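Local coordinates for putative drug/sodium antiporter (Escherichia coli, PDB 4Z3N), which probably works as a membrane antiporter of the MATE family, and has been linked to transport of the genotoxin colibactin, at residues G87-M92 with L174-G179; G93-R98 with Q109-V114; G169-L174 with A226-T231. All coordinates share one frame; numbering follows the deposited sequence.

Contact 1 of 3, residues G87-M92 with L174-G179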
loop_
_atom_site.group_PDB
_atom_site.type_symbol
_atom_site.label_atom_id
_atom_site.label_comp_id
_atom_site.label_asym_id
_atom_site.label_seq_id
_atom_site.Cartn_x
_atom_site.Cartn_y
_atom_site.Cartn_z
ATOM N N GLY A 87 7.156 -4.184 -0.018
ATOM C CA GLY A 87 7.781 -4.905 -1.100
ATOM C C GLY A 87 8.347 -6.203 -0.578
ATOM O O GLY A 87 8.277 -7.241 -1.249
ATOM N N ILE A 88 8.907 -6.145 0.628
ATOM C CA ILE A 88 9.414 -7.347 1.300
ATOM C C ILE A 88 8.270 -8.298 1.595
ATOM O O ILE A 88 8.406 -9.505 1.477
ATOM C CB ILE A 88 10.158 -7.007 2.602
ATOM C CG1 ILE A 88 11.479 -6.299 2.264
ATOM C CG2 ILE A 88 10.389 -8.264 3.441
ATOM C CD1 ILE A 88 12.332 -5.952 3.449
ATOM N N GLN A 89 7.125 -7.738 1.960
ATOM C CA GLN A 89 5.981 -8.558 2.298
ATOM C C GLN A 89 5.495 -9.397 1.107
ATOM O O GLN A 89 5.226 -10.582 1.270
ATOM C CB GLN A 89 4.850 -7.686 2.838
ATOM C CG GLN A 89 3.650 -8.473 3.246
ATOM C CD GLN A 89 2.413 -7.626 3.395
ATOM O OE1 GLN A 89 2.484 -6.402 3.459
ATOM N NE2 GLN A 89 1.260 -8.278 3.450
ATOM N N ILE A 90 5.400 -8.780 -0.070
ATOM C CA ILE A 90 4.801 -9.404 -1.248
ATOM C C ILE A 90 5.798 -10.424 -1.817
ATOM O O ILE A 90 5.422 -11.518 -2.229
ATOM C CB ILE A 90 4.393 -8.331 -2.330
ATOM C CG1 ILE A 90 3.245 -7.455 -1.829
ATOM C CG2 ILE A 90 3.921 -8.975 -3.633
ATOM C CD1 ILE A 90 1.937 -8.221 -1.588
ATOM N N GLY A 91 7.076 -10.077 -1.807
ATOM C CA GLY A 91 8.107 -11.027 -2.155
ATOM C C GLY A 91 7.977 -12.261 -1.276
ATOM O O GLY A 91 8.011 -13.408 -1.747
ATOM N N MET A 92 7.828 -12.035 0.020
ATOM C CA MET A 92 7.610 -13.138 0.930
ATOM C C MET A 92 6.295 -13.861 0.591
ATOM O O MET A 92 6.299 -15.064 0.338
ATOM C CB MET A 92 7.605 -12.644 2.374
ATOM C CG MET A 92 7.725 -13.759 3.423
ATOM S SD MET A 92 9.298 -14.657 3.432
ATOM C CE MET A 92 9.115 -15.639 4.908
ATOM N N LEU A 174 5.103 -13.717 5.688
ATOM C CA LEU A 174 5.063 -15.098 6.139
ATOM C C LEU A 174 3.620 -15.583 6.391
ATOM O O LEU A 174 3.193 -16.588 5.823
ATOM C CB LEU A 174 5.924 -15.251 7.400
ATOM C CG LEU A 174 6.116 -16.663 7.941
ATOM C CD1 LEU A 174 6.281 -17.590 6.790
ATOM C CD2 LEU A 174 7.341 -16.734 8.828
ATOM N N PHE A 175 2.862 -14.863 7.219
ATOM C CA PHE A 175 1.522 -15.314 7.586
ATOM C C PHE A 175 0.464 -15.086 6.491
ATOM O O PHE A 175 -0.535 -15.802 6.412
ATOM C CB PHE A 175 1.095 -14.644 8.881
ATOM C CG PHE A 175 1.767 -15.212 10.104
ATOM C CD1 PHE A 175 1.218 -16.313 10.775
ATOM C CD2 PHE A 175 2.944 -14.646 10.596
ATOM C CE1 PHE A 175 1.826 -16.832 11.904
ATOM C CE2 PHE A 175 3.567 -15.172 11.737
ATOM C CZ PHE A 175 3.007 -16.264 12.390
ATOM N N GLN A 176 0.687 -14.092 5.640
ATOM C CA GLN A 176 -0.157 -13.894 4.476
ATOM C C GLN A 176 0.080 -14.991 3.402
ATOM O O GLN A 176 -0.862 -15.444 2.746
ATOM C CB GLN A 176 0.088 -12.511 3.894
ATOM C CG GLN A 176 -0.392 -12.376 2.472
ATOM C CD GLN A 176 -0.010 -11.061 1.851
ATOM O OE1 GLN A 176 1.040 -10.490 2.159
ATOM N NE2 GLN A 176 -0.865 -10.561 0.972
ATOM N N GLY A 177 1.329 -15.431 3.238
ATOM C CA GLY A 177 1.638 -16.521 2.318
ATOM C C GLY A 177 0.964 -17.836 2.706
ATOM O O GLY A 177 0.440 -18.566 1.852
ATOM N N ALA A 178 0.940 -18.111 4.007
ATOM C CA ALA A 178 0.305 -19.306 4.549
ATOM C C ALA A 178 -1.212 -19.182 4.668
ATOM O O ALA A 178 -1.869 -20.096 5.155
ATOM C CB ALA A 178 0.888 -19.633 5.904
ATOM N N GLY A 179 -1.761 -18.039 4.263
ATOM C CA GLY A 179 -3.188 -17.801 4.366
ATOM C C GLY A 179 -3.700 -17.668 5.796
ATOM O O GLY A 179 -4.900 -17.805 6.049
#
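Met-92 lays its side chain alongside the start of segment 174-179, with CG 3.5 Å from Leu-174 N and the terminal methyl CE 3.9 Å from Leu-174 CD1. The two side chains run side by side and point the same way. Met-92 CG stands anti to the backbone N (chi1 -166°), and a bend at the next bond carries the sulfur and methyl along the leucine.

One turn earlier on helix 75-101 the contact becomes polar. Gln-89 and Gln-176, both extended beyond CG, meet at about a right angle, and Gln-89 NE2 donates to Gln-176 OE1 over 2.6 Å. The bond is bent, with an N-H...O angle of 137°. The amide planes are turned 48° from each other, and the donor sits well above the carbonyl plane of Gln-176, not on a lone pair. The other end of that amide is occupied as well, because Gln-176 NE2 donates to Thr-311 O on helix 286-322. This buried glutamine thus ties its own helix, 162-177, to two others, 75-101 and 286-322.

Gly-179, with positive phi, closes helix 162-177 in a Schellman motif just past this point. An amide pair beside an apolar methionine-leucine contact, buried between two predicted transmembrane helices, belongs to the interior of the first MatE region of the MATE fold.

Contact 2 of 3, residues G93-R98 with Q109-V114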
loop_
_atom_site.group_PDB
_atom_site.type_symbol
_atom_site.label_atom_id
_atom_site.label_comp_id
_atom_site.label_asym_id
_atom_site.label_seq_id
_atom_site.Cartn_x
_atom_site.Cartn_y
_atom_site.Cartn_z
ATOM N N GLY A 93 5.185 -13.123 0.574
ATOM C CA GLY A 93 3.886 -13.689 0.275
ATOM C C GLY A 93 3.849 -14.425 -1.060
ATOM O O GLY A 93 3.217 -15.468 -1.209
ATOM N N SER A 94 4.544 -13.887 -2.047
ATOM C CA SER A 94 4.455 -14.437 -3.387
ATOM C C SER A 94 5.179 -15.791 -3.436
ATOM O O SER A 94 4.668 -16.782 -3.957
ATOM C CB SER A 94 5.038 -13.440 -4.390
ATOM O OG SER A 94 4.996 -13.941 -5.709
ATOM N N LEU A 95 6.364 -15.818 -2.843
ATOM C CA LEU A 95 7.255 -16.956 -2.923
ATOM C C LEU A 95 6.810 -18.122 -2.021
ATOM O O LEU A 95 6.897 -19.289 -2.400
ATOM C CB LEU A 95 8.653 -16.498 -2.545
ATOM C CG LEU A 95 9.769 -16.947 -3.456
ATOM C CD1 LEU A 95 9.217 -16.992 -4.841
ATOM C CD2 LEU A 95 10.930 -15.978 -3.374
ATOM N N LEU A 96 6.338 -17.784 -0.827
ATOM C CA LEU A 96 5.909 -18.768 0.145
ATOM C C LEU A 96 4.638 -19.474 -0.326
ATOM O O LEU A 96 4.531 -20.708 -0.275
ATOM C CB LEU A 96 5.694 -18.096 1.511
ATOM C CG LEU A 96 5.095 -18.979 2.616
ATOM C CD1 LEU A 96 6.032 -20.124 2.960
ATOM C CD2 LEU A 96 4.737 -18.178 3.857
ATOM N N SER A 97 3.687 -18.680 -0.798
ATOM C CA SER A 97 2.411 -19.203 -1.263
ATOM C C SER A 97 2.555 -20.145 -2.480
ATOM O O SER A 97 1.772 -21.089 -2.610
ATOM C CB SER A 97 1.455 -18.047 -1.597
ATOM O OG SER A 97 1.723 -17.569 -2.900
ATOM N N ARG A 98 3.527 -19.886 -3.363
ATOM C CA ARG A 98 3.796 -20.810 -4.482
ATOM C C ARG A 98 4.489 -22.088 -3.988
ATOM O O ARG A 98 4.160 -23.186 -4.442
ATOM C CB ARG A 98 4.641 -20.162 -5.600
ATOM C CG ARG A 98 4.183 -18.774 -5.978
ATOM C CD ARG A 98 4.298 -18.446 -7.455
ATOM N NE ARG A 98 5.608 -17.982 -7.930
ATOM C CZ ARG A 98 6.287 -16.945 -7.466
ATOM N NH1 ARG A 98 5.839 -16.236 -6.454
ATOM N NH2 ARG A 98 7.435 -16.628 -8.020
ATOM N N GLN A 109 11.102 -23.081 4.167
ATOM C CA GLN A 109 11.967 -22.654 5.254
ATOM C C GLN A 109 13.152 -21.857 4.701
ATOM O O GLN A 109 13.641 -20.931 5.352
ATOM C CB GLN A 109 12.458 -23.844 6.081
ATOM C CG GLN A 109 12.659 -23.488 7.557
ATOM C CD GLN A 109 13.931 -24.073 8.145
ATOM O OE1 GLN A 109 14.409 -25.122 7.703
ATOM N NE2 GLN A 109 14.491 -23.389 9.148
ATOM N N ARG A 110 13.602 -22.218 3.502
ATOM C CA ARG A 110 14.576 -21.415 2.766
ATOM C C ARG A 110 14.112 -19.962 2.628
ATOM O O ARG A 110 14.879 -19.014 2.847
ATOM C CB ARG A 110 14.799 -21.981 1.361
ATOM C CG ARG A 110 15.695 -23.190 1.222
ATOM C CD ARG A 110 15.902 -23.439 -0.276
ATOM N NE ARG A 110 16.533 -24.724 -0.595
ATOM C CZ ARG A 110 16.468 -25.317 -1.790
ATOM N NH1 ARG A 110 15.787 -24.752 -2.784
ATOM N NH2 ARG A 110 17.078 -26.483 -1.991
ATOM N N ILE A 111 12.849 -19.812 2.235
ATOM C CA ILE A 111 12.301 -18.535 1.826
ATOM C C ILE A 111 12.284 -17.579 3.002
ATOM O O ILE A 111 12.612 -16.405 2.846
ATOM C CB ILE A 111 10.879 -18.711 1.220
ATOM C CG1 ILE A 111 10.993 -19.119 -0.247
ATOM C CG2 ILE A 111 10.068 -17.431 1.307
ATOM C CD1 ILE A 111 9.727 -19.742 -0.831
ATOM N N LEU A 112 11.916 -18.084 4.178
ATOM C CA LEU A 112 11.884 -17.260 5.382
ATOM C C LEU A 112 13.304 -16.765 5.633
ATOM O O LEU A 112 13.546 -15.570 5.862
ATOM C CB LEU A 112 11.343 -18.048 6.577
ATOM C CG LEU A 112 11.627 -17.515 7.980
ATOM C CD1 LEU A 112 11.185 -16.084 8.110
ATOM C CD2 LEU A 112 10.914 -18.359 9.012
ATOM N N SER A 113 14.248 -17.694 5.543
ATOM C CA SER A 113 15.653 -17.369 5.699
ATOM C C SER A 113 16.066 -16.228 4.778
ATOM O O SER A 113 16.501 -15.175 5.249
ATOM C CB SER A 113 16.504 -18.606 5.444
ATOM O OG SER A 113 16.254 -19.552 6.455
ATOM N N VAL A 114 15.948 -16.462 3.471
ATOM C CA VAL A 114 16.237 -15.460 2.457
ATOM C C VAL A 114 15.393 -14.202 2.654
ATOM O O VAL A 114 15.851 -13.093 2.378
ATOM C CB VAL A 114 16.010 -16.026 1.044
ATOM C CG1 VAL A 114 15.730 -14.913 0.041
ATOM C CG2 VAL A 114 17.206 -16.840 0.613
#
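Ile-111 reaches across from helix 107-132 and sets its terminal methyl against the turn at Leu-95 and Leu-96. CD1 is 3.8 Å from Leu-95 CB, equally near Leu-95 CG, and also lies 3.9 Å from Leu-96 N. The torsions of the isoleucine explain its reach: CG1 is anti to the carbonyl carbon (chi1 -83°), and the nearly extended second torsion sends CD1 straight on toward helix 75-101. The other branch, CG2, stands anti to the backbone N and borders the next residue, 4.4 Å from Leu-96 CB.

Leu-95 meets this group obliquely and offers CB and CG to it; Ile-111 CG1 follows behind its methyl, 4.1 Å from Leu-95 CG. Leu-96 presents little more than CB to Ile-111 before running on to Leu-174. No hydrogen bond crosses between the segments, and the contact rests on these branched apolar side chains.

Polar groups lie to the flanks of this apolar centre. On helix 107-132 Ser-113 OG donates to Gln-109 O over 3.2 Å, while Ser-113 N bonds to the same oxygen from the opposite face of its carbonyl plane; the hydroxyl is thereby satisfied inside its own helix. On helix 75-101 Arg-98 forms a salt bridge with Glu-255 of helix 250-284, and Ser-94 OG is hydrogen-bonded to Gln-397 O. Leu-95 also touches Glu-255 and Phe-256, so it is covered by helix 250-284 as well as by Ile-111.

Consecutive helices joined by the short link 102-106 and packed through Ile-111 against Leu-95 and Leu-96 form a helical hairpin, here within the first MatE region.

Contact 3 of 3, residues G169-L174 with A226-T231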
loop_
_atom_site.group_PDB
_atom_site.type_symbol
_atom_site.label_atom_id
_atom_site.label_comp_id
_atom_site.label_asym_id
_atom_site.label_seq_id
_atom_site.Cartn_x
_atom_site.Cartn_y
_atom_site.Cartn_z
ATOM N N GLY A 169 7.458 -6.622 7.769
ATOM C CA GLY A 169 7.232 -7.022 6.390
ATOM C C GLY A 169 7.411 -8.519 6.170
ATOM O O GLY A 169 6.515 -9.192 5.662
ATOM N N VAL A 170 8.571 -9.044 6.563
ATOM C CA VAL A 170 8.818 -10.489 6.540
ATOM C C VAL A 170 7.679 -11.302 7.201
ATOM O O VAL A 170 7.150 -12.252 6.606
ATOM C CB VAL A 170 10.141 -10.840 7.252
ATOM C CG1 VAL A 170 10.324 -12.370 7.351
ATOM C CG2 VAL A 170 11.310 -10.199 6.548
ATOM N N MET A 171 7.315 -10.914 8.422
ATOM C CA MET A 171 6.293 -11.595 9.196
ATOM C C MET A 171 4.925 -11.531 8.524
ATOM O O MET A 171 4.239 -12.560 8.383
ATOM C CB MET A 171 6.221 -10.997 10.598
ATOM C CG MET A 171 7.513 -11.134 11.403
ATOM S SD MET A 171 7.997 -12.847 11.752
ATOM C CE MET A 171 8.627 -13.382 10.167
ATOM N N MET A 172 4.535 -10.322 8.119
ATOM C CA MET A 172 3.315 -10.118 7.347
ATOM C C MET A 172 3.328 -11.027 6.129
ATOM O O MET A 172 2.343 -11.713 5.852
ATOM C CB MET A 172 3.180 -8.661 6.904
ATOM C CG MET A 172 2.967 -7.650 8.033
ATOM S SD MET A 172 1.226 -7.462 8.438
ATOM C CE MET A 172 0.563 -6.971 6.845
ATOM N N GLY A 173 4.453 -11.035 5.417
ATOM C CA GLY A 173 4.612 -11.861 4.231
ATOM C C GLY A 173 4.560 -13.350 4.537
ATOM O O GLY A 173 4.029 -14.151 3.761
ATOM N N LEU A 174 5.103 -13.717 5.688
ATOM C CA LEU A 174 5.063 -15.098 6.139
ATOM C C LEU A 174 3.620 -15.583 6.391
ATOM O O LEU A 174 3.193 -16.588 5.823
ATOM C CB LEU A 174 5.924 -15.251 7.400
ATOM C CG LEU A 174 6.116 -16.663 7.941
ATOM C CD1 LEU A 174 6.281 -17.590 6.790
ATOM C CD2 LEU A 174 7.341 -16.734 8.828
ATOM N N ALA A 226 6.720 -9.036 18.273
ATOM C CA ALA A 226 6.723 -10.046 19.315
ATOM C C ALA A 226 5.616 -11.084 19.094
ATOM O O ALA A 226 5.872 -12.287 19.119
ATOM C CB ALA A 226 6.570 -9.386 20.664
ATOM N N TYR A 227 4.391 -10.616 18.876
ATOM C CA TYR A 227 3.255 -11.505 18.656
ATOM C C TYR A 227 3.516 -12.513 17.541
ATOM O O TYR A 227 3.169 -13.693 17.658
ATOM C CB TYR A 227 2.003 -10.699 18.321
ATOM C CG TYR A 227 0.742 -11.517 18.353
ATOM C CD1 TYR A 227 0.373 -12.297 17.269
ATOM C CD2 TYR A 227 -0.081 -11.517 19.472
ATOM C CE1 TYR A 227 -0.781 -13.062 17.298
ATOM C CE2 TYR A 227 -1.238 -12.272 19.506
ATOM C CZ TYR A 227 -1.580 -13.042 18.414
ATOM O OH TYR A 227 -2.726 -13.794 18.432
ATOM N N PHE A 228 4.117 -12.035 16.456
ATOM C CA PHE A 228 4.388 -12.866 15.295
ATOM C C PHE A 228 5.357 -13.995 15.626
ATOM O O PHE A 228 5.079 -15.167 15.358
ATOM C CB PHE A 228 4.944 -12.019 14.155
ATOM C CG PHE A 228 3.896 -11.255 13.404
ATOM C CD1 PHE A 228 2.616 -11.763 13.267
ATOM C CD2 PHE A 228 4.192 -10.026 12.826
ATOM C CE1 PHE A 228 1.644 -11.049 12.567
ATOM C CE2 PHE A 228 3.235 -9.316 12.126
ATOM C CZ PHE A 228 1.958 -9.823 11.998
ATOM N N ILE A 229 6.491 -13.639 16.209
ATOM C CA ILE A 229 7.514 -14.622 16.519
ATOM C C ILE A 229 7.013 -15.649 17.529
ATOM O O ILE A 229 7.259 -16.846 17.363
ATOM C CB ILE A 229 8.794 -13.954 17.043
ATOM C CG1 ILE A 229 9.378 -13.021 15.973
ATOM C CG2 ILE A 229 9.825 -15.007 17.446
ATOM C CD1 ILE A 229 10.696 -12.372 16.381
ATOM N N TYR A 230 6.293 -15.205 18.557
ATOM C CA TYR A 230 5.737 -16.172 19.506
ATOM C C TYR A 230 4.752 -17.101 18.813
ATOM O O TYR A 230 4.841 -18.309 18.976
ATOM C CB TYR A 230 5.083 -15.477 20.704
ATOM C CG TYR A 230 6.116 -14.905 21.655
ATOM C CD1 TYR A 230 7.366 -15.510 21.797
ATOM C CD2 TYR A 230 5.862 -13.743 22.385
ATOM C CE1 TYR A 230 8.328 -14.984 22.648
ATOM C CE2 TYR A 230 6.822 -13.209 23.242
ATOM C CZ TYR A 230 8.050 -13.837 23.366
ATOM O OH TYR A 230 9.003 -13.319 24.210
ATOM N N THR A 231 3.830 -16.547 18.035
ATOM C CA THR A 231 2.913 -17.367 17.248
ATOM C C THR A 231 3.712 -18.355 16.420
ATOM O O THR A 231 3.427 -19.553 16.383
ATOM C CB THR A 231 2.033 -16.516 16.307
ATOM O OG1 THR A 231 1.080 -15.774 17.072
ATOM C CG2 THR A 231 1.290 -17.398 15.314
#
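Met-171 and Phe-228 slide past each other in opposite directions, an unusual passage in which the methionine is directed at the other segment from CB while its end leads away. Bends at chi2 and chi3 turn that end aside. CG lies 3.9 Å from Phe-228 CB, and SD is 4.0 Å from that same carbon. Met-171 CB lies obliquely by the CD2 side of the ring, modelled too close for the distance to be trusted. Phe-228 CG is anti to the carbonyl carbon (chi1 -79°), and the ring lies beside Met-171 and Met-172 of helix 162-177.

The ring continues past Met-171 to the next residue, where Met-172 SD is 4.3 Å from Phe-228 CZ and Met-172 N lies at the same distance from CE2. Further along the methionine at 171, SD borders Ile-229 CG1 at 4.4 Å, a loose contact. No hydrogen bond crosses between the segments, and the side-chain contacts are apolar; the local axes, 10.3 Å apart at closest approach, cross at 48°. Within the second segment Thr-231 turns its hydroxyl back to its own helix, OG1 donating to Tyr-227 O over 3.0 Å, while Thr-231 N bonds to that oxygen from the opposite face of its plane.

Other helices pack around this contact. Phe-228 meets the ring of Phe-175 at about 25° between planes and also touches Ala-187 of helix 181-204, which reaches Met-172 through Ile-184. Helices 75-101 and 107-132 pack on helix 162-177 through Ile-88 and Leu-112 on Val-170, so helix 162-177 lies between helices 75-101 and 209-232, with helix 107-132 against its flank.

The three contacts form one continuous patch to the same side of the chain's centre. Contacts 1 and 2 share helix 75-101, their centres 8 Å apart, and contact 2 is nested within the loop that contact 1 closes; Met-92 SD joins them at 3.6 Å from Ile-111 CG2. Contacts 1 and 3 share Leu-174 on helix 162-177, with centres 10 Å apart and chain segments that alternate. Between contacts 2 and 3, Leu-112 CD2 meets Leu-174 CD2 at 3.9 Å. A bound monoolein lies about 9 Å from the side chain of Met-172 in contact 3, and one lies about 11 Å from that of Gln-89 in contact 1.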